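Local coordinates for protein peptidase S15/CocE/NonD (Thaumarchaeota archaeon SCGC AB-539-E09, PDB 4PF1) that is an aminopeptidase of the S15 serine-peptidase family, with an alpha/beta-hydrolase fold, and probably cleaves residues from the N-terminal ends of peptides, at residues A[222-227]-A[248-253]; A[230-235]-A[439-444]; A[91-96]-A[355-360]. All blocks are in the same frame, centred on the assembly; numbering follows the deposited sequence.

Contacts 1 and 2 are neighbours, their centres 19 Å apart, and they touch where Trp224 CZ2 lies 4.0 Å from Tyr235 OH. Contact 1 lies wholly in the helical region inserted between strands 178-184 and 287-292 of the central sheet, where it ties two loops together. Contact 2 takes only 230-235 from that region and joins it to a loop of the C-terminal non-catalytic domain. Contact 3, its centre about 40 Å from either of theirs, packs helix 92-96 against helix 347-365, across the chain's centre from contact 2. Along the chain contact 1 is nested inside the loop closed by contact 3, while contact 2 alternates with each of the others.

Contact 1 (A[222-227]-A[248-253])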
loop_
_atom_site.group_PDB
_atom_site.type_symbol
_atom_site.label_atom_id
_atom_site.label_comp_id
_atom_site.label_asym_id
_atom_site.label_seq_id
_atom_site.Cartn_x
_atom_site.Cartn_y
_atom_site.Cartn_z
ATOM N N ILE A 222 -10.140 -10.929 -30.870
ATOM C CA ILE A 222 -11.113 -9.834 -30.782
ATOM C C ILE A 222 -11.691 -9.848 -29.371
ATOM O O ILE A 222 -12.308 -10.843 -28.971
ATOM C CB ILE A 222 -12.206 -9.933 -31.887
ATOM C CG1 ILE A 222 -11.578 -9.776 -33.299
ATOM C CG2 ILE A 222 -13.324 -8.896 -31.647
ATOM C CD1 ILE A 222 -12.526 -10.037 -34.494
ATOM N N LYS A 223 -11.441 -8.776 -28.595
ATOM C CA LYS A 223 -11.868 -8.729 -27.202
ATOM C C LYS A 223 -12.853 -7.594 -26.911
ATOM O O LYS A 223 -12.825 -6.547 -27.565
ATOM C CB LYS A 223 -10.658 -8.658 -26.263
ATOM C CG LYS A 223 -9.944 -10.000 -26.134
ATOM C CD LYS A 223 -8.785 -9.955 -25.161
ATOM C CE LYS A 223 -7.929 -11.193 -25.278
ATOM N NZ LYS A 223 -6.866 -11.233 -24.240
ATOM N N TRP A 224 -13.750 -7.845 -25.935
ATOM C CA TRP A 224 -14.821 -6.954 -25.482
ATOM C C TRP A 224 -14.311 -5.535 -25.241
ATOM O O TRP A 224 -13.358 -5.337 -24.484
ATOM C CB TRP A 224 -15.466 -7.526 -24.206
ATOM C CG TRP A 224 -16.582 -6.697 -23.636
ATOM C CD1 TRP A 224 -16.472 -5.694 -22.717
ATOM C CD2 TRP A 224 -17.984 -6.867 -23.879
ATOM N NE1 TRP A 224 -17.716 -5.200 -22.404
ATOM C CE2 TRP A 224 -18.665 -5.910 -23.095
ATOM C CE3 TRP A 224 -18.738 -7.741 -24.684
ATOM C CZ2 TRP A 224 -20.060 -5.794 -23.099
ATOM C CZ3 TRP A 224 -20.121 -7.632 -24.679
ATOM C CH2 TRP A 224 -20.766 -6.658 -23.908
ATOM N N TRP A 225 -14.929 -4.555 -25.912
ATOM C CA TRP A 225 -14.547 -3.157 -25.758
ATOM C C TRP A 225 -15.447 -2.471 -24.721
ATOM O O TRP A 225 -16.555 -2.944 -24.451
ATOM C CB TRP A 225 -14.557 -2.409 -27.110
ATOM C CG TRP A 225 -15.859 -2.468 -27.854
ATOM C CD1 TRP A 225 -16.195 -3.338 -28.849
ATOM C CD2 TRP A 225 -16.983 -1.590 -27.690
ATOM N NE1 TRP A 225 -17.469 -3.075 -29.299
ATOM C CE2 TRP A 225 -17.976 -2.006 -28.605
ATOM C CE3 TRP A 225 -17.253 -0.496 -26.847
ATOM C CZ2 TRP A 225 -19.217 -1.365 -28.706
ATOM C CZ3 TRP A 225 -18.483 0.136 -26.946
ATOM C CH2 TRP A 225 -19.447 -0.293 -27.871
ATOM N N SER A 226 -14.959 -1.367 -24.134
ATOM C CA SER A 226 -15.683 -0.612 -23.111
ATOM C C SER A 226 -15.800 0.869 -23.472
ATOM O O SER A 226 -14.905 1.430 -24.104
ATOM C CB SER A 226 -14.986 -0.753 -21.761
ATOM O OG SER A 226 -15.714 -0.102 -20.731
ATOM N N GLY A 227 -16.894 1.487 -23.035
ATOM C CA GLY A 227 -17.141 2.912 -23.214
ATOM C C GLY A 227 -17.357 3.609 -21.885
ATOM O O GLY A 227 -17.591 4.819 -21.840
ATOM N N ARG A 248 -22.608 -4.616 -29.182
ATOM C CA ARG A 248 -21.298 -5.209 -29.465
ATOM C C ARG A 248 -21.341 -6.104 -30.715
ATOM O O ARG A 248 -20.314 -6.676 -31.093
ATOM C CB ARG A 248 -20.792 -6.005 -28.240
ATOM C CG ARG A 248 -19.840 -5.214 -27.341
ATOM C CD ARG A 248 -20.555 -4.118 -26.578
ATOM N NE ARG A 248 -19.689 -3.497 -25.582
ATOM C CZ ARG A 248 -20.012 -2.408 -24.895
ATOM N NH1 ARG A 248 -21.171 -1.799 -25.110
ATOM N NH2 ARG A 248 -19.173 -1.911 -23.998
ATOM N N GLY A 249 -22.513 -6.172 -31.361
ATOM C CA GLY A 249 -22.743 -6.968 -32.564
ATOM C C GLY A 249 -22.558 -8.454 -32.331
ATOM O O GLY A 249 -21.790 -9.102 -33.045
ATOM N N MET A 250 -23.247 -8.998 -31.306
ATOM C CA MET A 250 -23.116 -10.396 -30.886
ATOM C C MET A 250 -24.177 -11.317 -31.502
ATOM O O MET A 250 -24.310 -12.467 -31.068
ATOM C CB MET A 250 -23.179 -10.493 -29.349
ATOM C CG MET A 250 -21.985 -9.877 -28.660
ATOM S SD MET A 250 -22.031 -10.053 -26.865
ATOM C CE MET A 250 -21.773 -11.825 -26.701
ATOM N N GLU A 251 -24.898 -10.839 -32.535
ATOM C CA GLU A 251 -25.950 -11.607 -33.212
ATOM C C GLU A 251 -25.428 -12.918 -33.837
ATOM O O GLU A 251 -26.182 -13.886 -33.909
ATOM C CB GLU A 251 -26.644 -10.754 -34.291
ATOM C CG GLU A 251 -27.554 -9.671 -33.726
ATOM C CD GLU A 251 -26.897 -8.339 -33.398
ATOM O OE1 GLU A 251 -25.647 -8.265 -33.403
ATOM O OE2 GLU A 251 -27.639 -7.365 -33.139
ATOM N N SER A 252 -24.140 -12.951 -34.254
ATOM C CA SER A 252 -23.512 -14.117 -34.893
ATOM C C SER A 252 -22.758 -15.034 -33.891
ATOM O O SER A 252 -22.309 -16.119 -34.282
ATOM C CB SER A 252 -22.560 -13.666 -35.998
ATOM O OG SER A 252 -21.505 -12.873 -35.476
ATOM N N ILE A 253 -22.613 -14.603 -32.621
ATOM C CA ILE A 253 -21.935 -15.406 -31.589
ATOM C C ILE A 253 -22.928 -16.475 -31.079
ATOM O O ILE A 253 -23.998 -16.138 -30.571
ATOM C CB ILE A 253 -21.340 -14.506 -30.463
ATOM C CG1 ILE A 253 -20.085 -13.756 -30.984
ATOM C CG2 ILE A 253 -21.004 -15.324 -29.200
ATOM C CD1 ILE A 253 -19.814 -12.438 -30.332
HETATM O O HOH W 1 -18.101 -5.174 -31.151
HETATM O O HOH W 2 -19.147 0.031 -22.015
#
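Trp224 and Trp225 sandwich the guanidinium of Arg248, a stack with cation-pi character on Trp225 that joins two loops of the helical insertion in this alpha/beta-hydrolase fold. CG of Trp224 is anti to the backbone N (chi1 180°). Arg248 NE sits over one face of the Trp224 indole, 3.4 Å from CZ2 and offset toward the rim, while Arg248 CG makes a CH-pi contact over the six-membered ring. In the ring plane, Met250 SD meets Trp224 CZ3 at 3.8 Å, a Met-aromatic contact at the edge.

Trp225 takes the opposite face of the guanidinium and is turned almost parallel to it, the planes only 4° apart. Arg248 CZ stands 3.7 Å from the centroid of its six-membered ring. The backbone of Trp225 adds a polar grip: O accepts from Arg248 NH2 at 2.9 Å and, weakly, from NE. At the ring edge a water accepts from Trp225 NE1 and donates to Arg248 O, which it meets at 2.7 Å. Phe30 of a second subunit packs edge-to-face with Trp225, placing the stack beside a subunit interface.

Beyond Ser226, the N-H of Gly227 and Arg248 NH2 donate to one shared water, 2.8 Å from NH2.

Contact 2 (A[230-235]-A[439-444]); sequences DTYDAY and RQRPTI
The N-terminus of helix 231-238 meets a loop of the C-terminal non-catalytic domain through a salt-bridge network of Asp230, Asp233 and Arg441. Arg441 grips Asp230 side-on, NE and NH1 both donating to OD2. The NE bond, 2.8 Å to Asp230 OD2, uses the syn lone pair, and the carboxylate and guanidinium are nearly coplanar. Arg441 NH1 also reaches OD2 of Asp233 at 2.9 Å, here with the planes 47° apart; the other oxygen of Asp233 pairs with Arg237. Tyr232 covers one face of the guanidinium: its CD1 is 3.4 Å from Arg441 CZ, and Arg441 CD makes a CH-pi contact with the ring. Tyr232 OH is bonded to Pro435 O.

CG of Asp230 is anti to the backbone N (chi1 -174°), and its OD1 accepts from Thr443 N at 2.7 Å, one residue after the cis peptide bond between Arg441 and Pro442. In return Thr231 N donates to Thr443 O at 2.7 Å in a nearly straight bond (173°). The hydroxyls of Thr231 and Thr443 share a further hydrogen bond, OG1 to OG1 at 2.7 Å, and Thr231 OG1 also bonds Glu205. The interdomain joint is thus a salt-bridge network built on the N-cap residue and first turn of a helix.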
loop_
_atom_site.group_PDB
_atom_site.type_symbol
_atom_site.label_atom_id
_atom_site.label_comp_id
_atom_site.label_asym_id
_atom_site.label_seq_id
_atom_site.Cartn_x
_atom_site.Cartn_y
_atom_site.Cartn_z
ATOM N N ASP A 230 -17.373 2.430 -14.950
ATOM C CA ASP A 230 -18.398 1.869 -14.067
ATOM C C ASP A 230 -19.412 1.057 -14.898
ATOM O O ASP A 230 -20.149 1.629 -15.704
ATOM C CB ASP A 230 -19.089 2.998 -13.277
ATOM C CG ASP A 230 -20.070 2.547 -12.209
ATOM O OD1 ASP A 230 -19.946 1.398 -11.731
ATOM O OD2 ASP A 230 -20.938 3.357 -11.825
ATOM N N THR A 231 -19.434 -0.276 -14.706
ATOM C CA THR A 231 -20.315 -1.189 -15.459
ATOM C C THR A 231 -21.788 -0.988 -15.087
ATOM O O THR A 231 -22.654 -1.176 -15.940
ATOM C CB THR A 231 -19.890 -2.655 -15.280
ATOM O OG1 THR A 231 -19.957 -3.012 -13.898
ATOM C CG2 THR A 231 -18.493 -2.932 -15.831
ATOM N N TYR A 232 -22.067 -0.592 -13.823
ATOM C CA TYR A 232 -23.420 -0.300 -13.330
ATOM C C TYR A 232 -24.108 0.695 -14.270
ATOM O O TYR A 232 -25.212 0.433 -14.745
ATOM C CB TYR A 232 -23.351 0.257 -11.893
ATOM C CG TYR A 232 -24.698 0.598 -11.286
ATOM C CD1 TYR A 232 -25.336 1.801 -11.587
ATOM C CD2 TYR A 232 -25.310 -0.253 -10.371
ATOM C CE1 TYR A 232 -26.567 2.129 -11.023
ATOM C CE2 TYR A 232 -26.533 0.073 -9.785
ATOM C CZ TYR A 232 -27.163 1.262 -10.121
ATOM O OH TYR A 232 -28.369 1.595 -9.559
ATOM N N ASP A 233 -23.414 1.809 -14.574
ATOM C CA ASP A 233 -23.874 2.857 -15.473
ATOM C C ASP A 233 -24.094 2.325 -16.892
ATOM O O ASP A 233 -25.153 2.568 -17.476
ATOM C CB ASP A 233 -22.855 4.004 -15.492
ATOM C CG ASP A 233 -23.448 5.338 -15.123
ATOM O OD1 ASP A 233 -24.069 5.972 -16.001
ATOM O OD2 ASP A 233 -23.295 5.751 -13.956
ATOM N N ALA A 234 -23.112 1.568 -17.425
ATOM C CA ALA A 234 -23.139 1.003 -18.783
ATOM C C ALA A 234 -24.339 0.078 -19.021
ATOM O O ALA A 234 -25.064 0.273 -19.995
ATOM C CB ALA A 234 -21.842 0.254 -19.068
ATOM N N TYR A 235 -24.557 -0.913 -18.130
ATOM C CA TYR A 235 -25.638 -1.890 -18.269
ATOM C C TYR A 235 -27.031 -1.265 -18.028
ATOM O O TYR A 235 -27.994 -1.677 -18.680
ATOM C CB TYR A 235 -25.401 -3.104 -17.352
ATOM C CG TYR A 235 -24.346 -4.053 -17.890
ATOM C CD1 TYR A 235 -22.996 -3.855 -17.616
ATOM C CD2 TYR A 235 -24.695 -5.130 -18.702
ATOM C CE1 TYR A 235 -22.018 -4.708 -18.129
ATOM C CE2 TYR A 235 -23.727 -6.001 -19.209
ATOM C CZ TYR A 235 -22.388 -5.781 -18.923
ATOM O OH TYR A 235 -21.418 -6.615 -19.429
ATOM N N ARG A 439 -22.406 -4.577 -5.441
ATOM C CA ARG A 439 -21.210 -4.131 -4.738
ATOM C C ARG A 439 -21.207 -2.630 -4.708
ATOM O O ARG A 439 -21.963 -2.003 -5.459
ATOM C CB ARG A 439 -19.946 -4.628 -5.442
ATOM C CG ARG A 439 -19.759 -6.122 -5.454
ATOM C CD ARG A 439 -18.355 -6.450 -5.899
ATOM N NE ARG A 439 -17.425 -6.450 -4.768
ATOM C CZ ARG A 439 -16.103 -6.478 -4.886
ATOM N NH1 ARG A 439 -15.537 -6.486 -6.087
ATOM N NH2 ARG A 439 -15.337 -6.496 -3.807
ATOM N N GLN A 440 -20.314 -2.034 -3.899
ATOM C CA GLN A 440 -20.151 -0.586 -3.851
ATOM C C GLN A 440 -19.590 -0.104 -5.187
ATOM O O GLN A 440 -18.789 -0.805 -5.813
ATOM C CB GLN A 440 -19.249 -0.166 -2.678
ATOM C CG GLN A 440 -19.950 -0.296 -1.318
ATOM C CD GLN A 440 -19.190 0.339 -0.178
ATOM O OE1 GLN A 440 -19.746 1.111 0.607
ATOM N NE2 GLN A 440 -17.924 -0.019 -0.019
ATOM N N ARG A 441 -20.086 1.036 -5.670
ATOM C CA ARG A 441 -19.671 1.568 -6.961
ATOM C C ARG A 441 -18.320 2.286 -6.854
ATOM O O ARG A 441 -17.974 2.756 -5.768
ATOM C CB ARG A 441 -20.757 2.470 -7.551
ATOM C CG ARG A 441 -21.800 1.650 -8.294
ATOM C CD ARG A 441 -23.038 2.442 -8.601
ATOM N NE ARG A 441 -22.867 3.286 -9.780
ATOM C CZ ARG A 441 -23.616 4.347 -10.044
ATOM N NH1 ARG A 441 -23.411 5.052 -11.147
ATOM N NH2 ARG A 441 -24.583 4.710 -9.209
ATOM N N PRO A 442 -17.483 2.286 -7.930
ATOM C CA PRO A 442 -17.747 1.767 -9.291
ATOM C C PRO A 442 -17.624 0.242 -9.424
ATOM O O PRO A 442 -16.710 -0.368 -8.861
ATOM C CB PRO A 442 -16.690 2.484 -10.139
ATOM C CG PRO A 442 -15.534 2.677 -9.197
ATOM C CD PRO A 442 -16.166 2.955 -7.853
ATOM N N THR A 443 -18.550 -0.375 -10.180
ATOM C CA THR A 443 -18.486 -1.816 -10.449
ATOM C C THR A 443 -17.687 -2.019 -11.736
ATOM O O THR A 443 -17.947 -1.347 -12.740
ATOM C CB THR A 443 -19.878 -2.466 -10.508
ATOM O OG1 THR A 443 -20.632 -1.887 -11.572
ATOM C CG2 THR A 443 -20.637 -2.358 -9.183
ATOM N N ILE A 444 -16.683 -2.900 -11.690
ATOM C CA ILE A 444 -15.800 -3.145 -12.836
ATOM C C ILE A 444 -15.831 -4.637 -13.237
ATOM O O ILE A 444 -16.235 -5.471 -12.419
ATOM C CB ILE A 444 -14.351 -2.643 -12.534
ATOM C CG1 ILE A 444 -13.730 -3.365 -11.307
ATOM C CG2 ILE A 444 -14.321 -1.111 -12.384
ATOM C CD1 ILE A 444 -12.236 -3.110 -11.094
#

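Contact 3 (A[91-96]-A[355-360]); sequences NDTTSA and VMQPFL
Thr93 OG1 donates a hydrogen bond to Gln357 OE1 at 2.7 Å, the polar centre of a buried contact between helices 92-96 and 347-365. The hydroxyl approaches close to the amide plane, with a C=O...donor angle of 133°. The two side chains slide past each other in opposite directions, and Thr93 CB lies against Gln357 CB and CG. The glutamine chain leaves its helix with CG anti to the backbone N (chi1 -161°) and then bends at chi2.

Apolar atoms close in around this bond. Met356 CE lies 3.5 Å from Thr93 OG1, and Thr94 CG2 touches Leu360 CD1 at 4.0 Å while also lying beside Gln357 OE1.

Farther out, Gln357 NE2 is hydrogen-bonded to Asp361, which holds the rotation of the amide with its oxygen turned to Thr93. Thr94 OG1 donates to Asn91 O at 2.9 Å, tying that hydroxyl to the start of its own helix. A salt bridge from Asp92 to Arg352 adds a second polar link to the long helix, whose Met356 packs on Val182 and Phe184 of the central sheet. The short segments cross at -49°, their axes 9.9 Å apart. Within a largely apolar surround, a buried hydroxyl and a buried amide oxygen thus satisfy one another, the hydroxyl donating to an oxygen whose orientation the bond from Gln357 NE2 to Asp361 holds.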
loop_
_atom_site.group_PDB
_atom_site.type_symbol
_atom_site.label_atom_id
_atom_site.label_comp_id
_atom_site.label_asym_id
_atom_site.label_seq_id
_atom_site.Cartn_x
_atom_site.Cartn_y
_atom_site.Cartn_z
ATOM N N ASN A 91 -0.990 -27.458 -10.146
ATOM C CA ASN A 91 -0.080 -28.572 -10.424
ATOM C C ASN A 91 1.207 -28.552 -9.563
ATOM O O ASN A 91 2.148 -29.280 -9.888
ATOM C CB ASN A 91 0.301 -28.581 -11.910
ATOM C CG ASN A 91 -0.839 -28.911 -12.827
ATOM O OD1 ASN A 91 -1.536 -28.025 -13.324
ATOM N ND2 ASN A 91 -1.039 -30.195 -13.092
ATOM N N ASP A 92 1.248 -27.758 -8.461
ATOM C CA ASP A 92 2.455 -27.668 -7.622
ATOM C C ASP A 92 2.869 -29.030 -7.036
ATOM O O ASP A 92 4.036 -29.410 -7.159
ATOM C CB ASP A 92 2.320 -26.605 -6.500
ATOM C CG ASP A 92 1.086 -26.676 -5.599
ATOM O OD1 ASP A 92 0.301 -27.646 -5.727
ATOM O OD2 ASP A 92 0.875 -25.729 -4.814
ATOM N N THR A 93 1.913 -29.787 -6.464
ATOM C CA THR A 93 2.216 -31.091 -5.864
ATOM C C THR A 93 2.560 -32.147 -6.936
ATOM O O THR A 93 3.431 -32.982 -6.689
ATOM C CB THR A 93 1.084 -31.557 -4.942
ATOM O OG1 THR A 93 -0.085 -31.831 -5.712
ATOM C CG2 THR A 93 0.771 -30.555 -3.853
ATOM N N THR A 94 1.908 -32.095 -8.126
ATOM C CA THR A 94 2.175 -33.057 -9.215
ATOM C C THR A 94 3.542 -32.792 -9.852
ATOM O O THR A 94 4.211 -33.738 -10.270
ATOM C CB THR A 94 1.065 -33.044 -10.277
ATOM O OG1 THR A 94 0.952 -31.739 -10.839
ATOM C CG2 THR A 94 -0.276 -33.518 -9.736
ATOM N N SER A 95 3.950 -31.504 -9.934
ATOM C CA SER A 95 5.254 -31.106 -10.465
ATOM C C SER A 95 6.370 -31.529 -9.509
ATOM O O SER A 95 7.400 -32.030 -9.964
ATOM C CB SER A 95 5.306 -29.600 -10.708
ATOM O OG SER A 95 6.593 -29.196 -11.146
ATOM N N ALA A 96 6.154 -31.345 -8.182
ATOM C CA ALA A 96 7.120 -31.732 -7.144
ATOM C C ALA A 96 7.291 -33.259 -7.092
ATOM O O ALA A 96 8.396 -33.742 -6.838
ATOM C CB ALA A 96 6.676 -31.205 -5.787
ATOM N N VAL A 355 -4.072 -34.044 0.989
ATOM C CA VAL A 355 -5.259 -34.811 0.590
ATOM C C VAL A 355 -5.207 -35.185 -0.906
ATOM O O VAL A 355 -5.314 -36.367 -1.227
ATOM C CB VAL A 355 -6.588 -34.069 0.940
ATOM C CG1 VAL A 355 -7.809 -34.919 0.586
ATOM C CG2 VAL A 355 -6.628 -33.655 2.411
ATOM N N MET A 356 -5.059 -34.185 -1.811
ATOM C CA MET A 356 -5.073 -34.414 -3.263
ATOM C C MET A 356 -3.877 -35.252 -3.751
ATOM O O MET A 356 -4.086 -36.202 -4.505
ATOM C CB MET A 356 -5.148 -33.091 -4.045
ATOM C CG MET A 356 -5.481 -33.290 -5.525
ATOM S SD MET A 356 -5.218 -31.832 -6.564
ATOM C CE MET A 356 -3.449 -31.676 -6.473
ATOM N N GLN A 357 -2.638 -34.893 -3.356
ATOM C CA GLN A 357 -1.457 -35.643 -3.797
ATOM C C GLN A 357 -1.475 -37.111 -3.271
ATOM O O GLN A 357 -1.314 -38.008 -4.097
ATOM C CB GLN A 357 -0.144 -34.922 -3.435
ATOM C CG GLN A 357 1.081 -35.404 -4.243
ATOM C CD GLN A 357 0.888 -35.384 -5.754
ATOM O OE1 GLN A 357 0.324 -34.447 -6.337
ATOM N NE2 GLN A 357 1.383 -36.414 -6.423
ATOM N N PRO A 358 -1.784 -37.408 -1.972
ATOM C CA PRO A 358 -1.849 -38.823 -1.548
ATOM C C PRO A 358 -2.978 -39.592 -2.250
ATOM O O PRO A 358 -2.820 -40.782 -2.513
ATOM C CB PRO A 358 -2.078 -38.734 -0.034
ATOM C CG PRO A 358 -1.606 -37.372 0.344
ATOM C CD PRO A 358 -1.991 -36.511 -0.818
ATOM N N PHE A 359 -4.094 -38.902 -2.590
ATOM C CA PHE A 359 -5.207 -39.483 -3.354
ATOM C C PHE A 359 -4.691 -39.948 -4.725
ATOM O O PHE A 359 -4.870 -41.110 -5.087
ATOM C CB PHE A 359 -6.352 -38.449 -3.515
ATOM C CG PHE A 359 -7.448 -38.813 -4.495
ATOM C CD1 PHE A 359 -8.485 -39.663 -4.123
ATOM C CD2 PHE A 359 -7.467 -38.271 -5.776
ATOM C CE1 PHE A 359 -9.510 -39.980 -5.022
ATOM C CE2 PHE A 359 -8.490 -38.594 -6.676
ATOM C CZ PHE A 359 -9.502 -39.447 -6.293
ATOM N N LEU A 360 -4.000 -39.043 -5.455
ATOM C CA LEU A 360 -3.436 -39.319 -6.778
ATOM C C LEU A 360 -2.325 -40.365 -6.715
ATOM O O LEU A 360 -2.318 -41.283 -7.534
ATOM C CB LEU A 360 -2.899 -38.028 -7.432
ATOM C CG LEU A 360 -3.927 -36.932 -7.757
ATOM C CD1 LEU A 360 -3.235 -35.651 -8.167
ATOM C CD2 LEU A 360 -4.903 -37.382 -8.845
#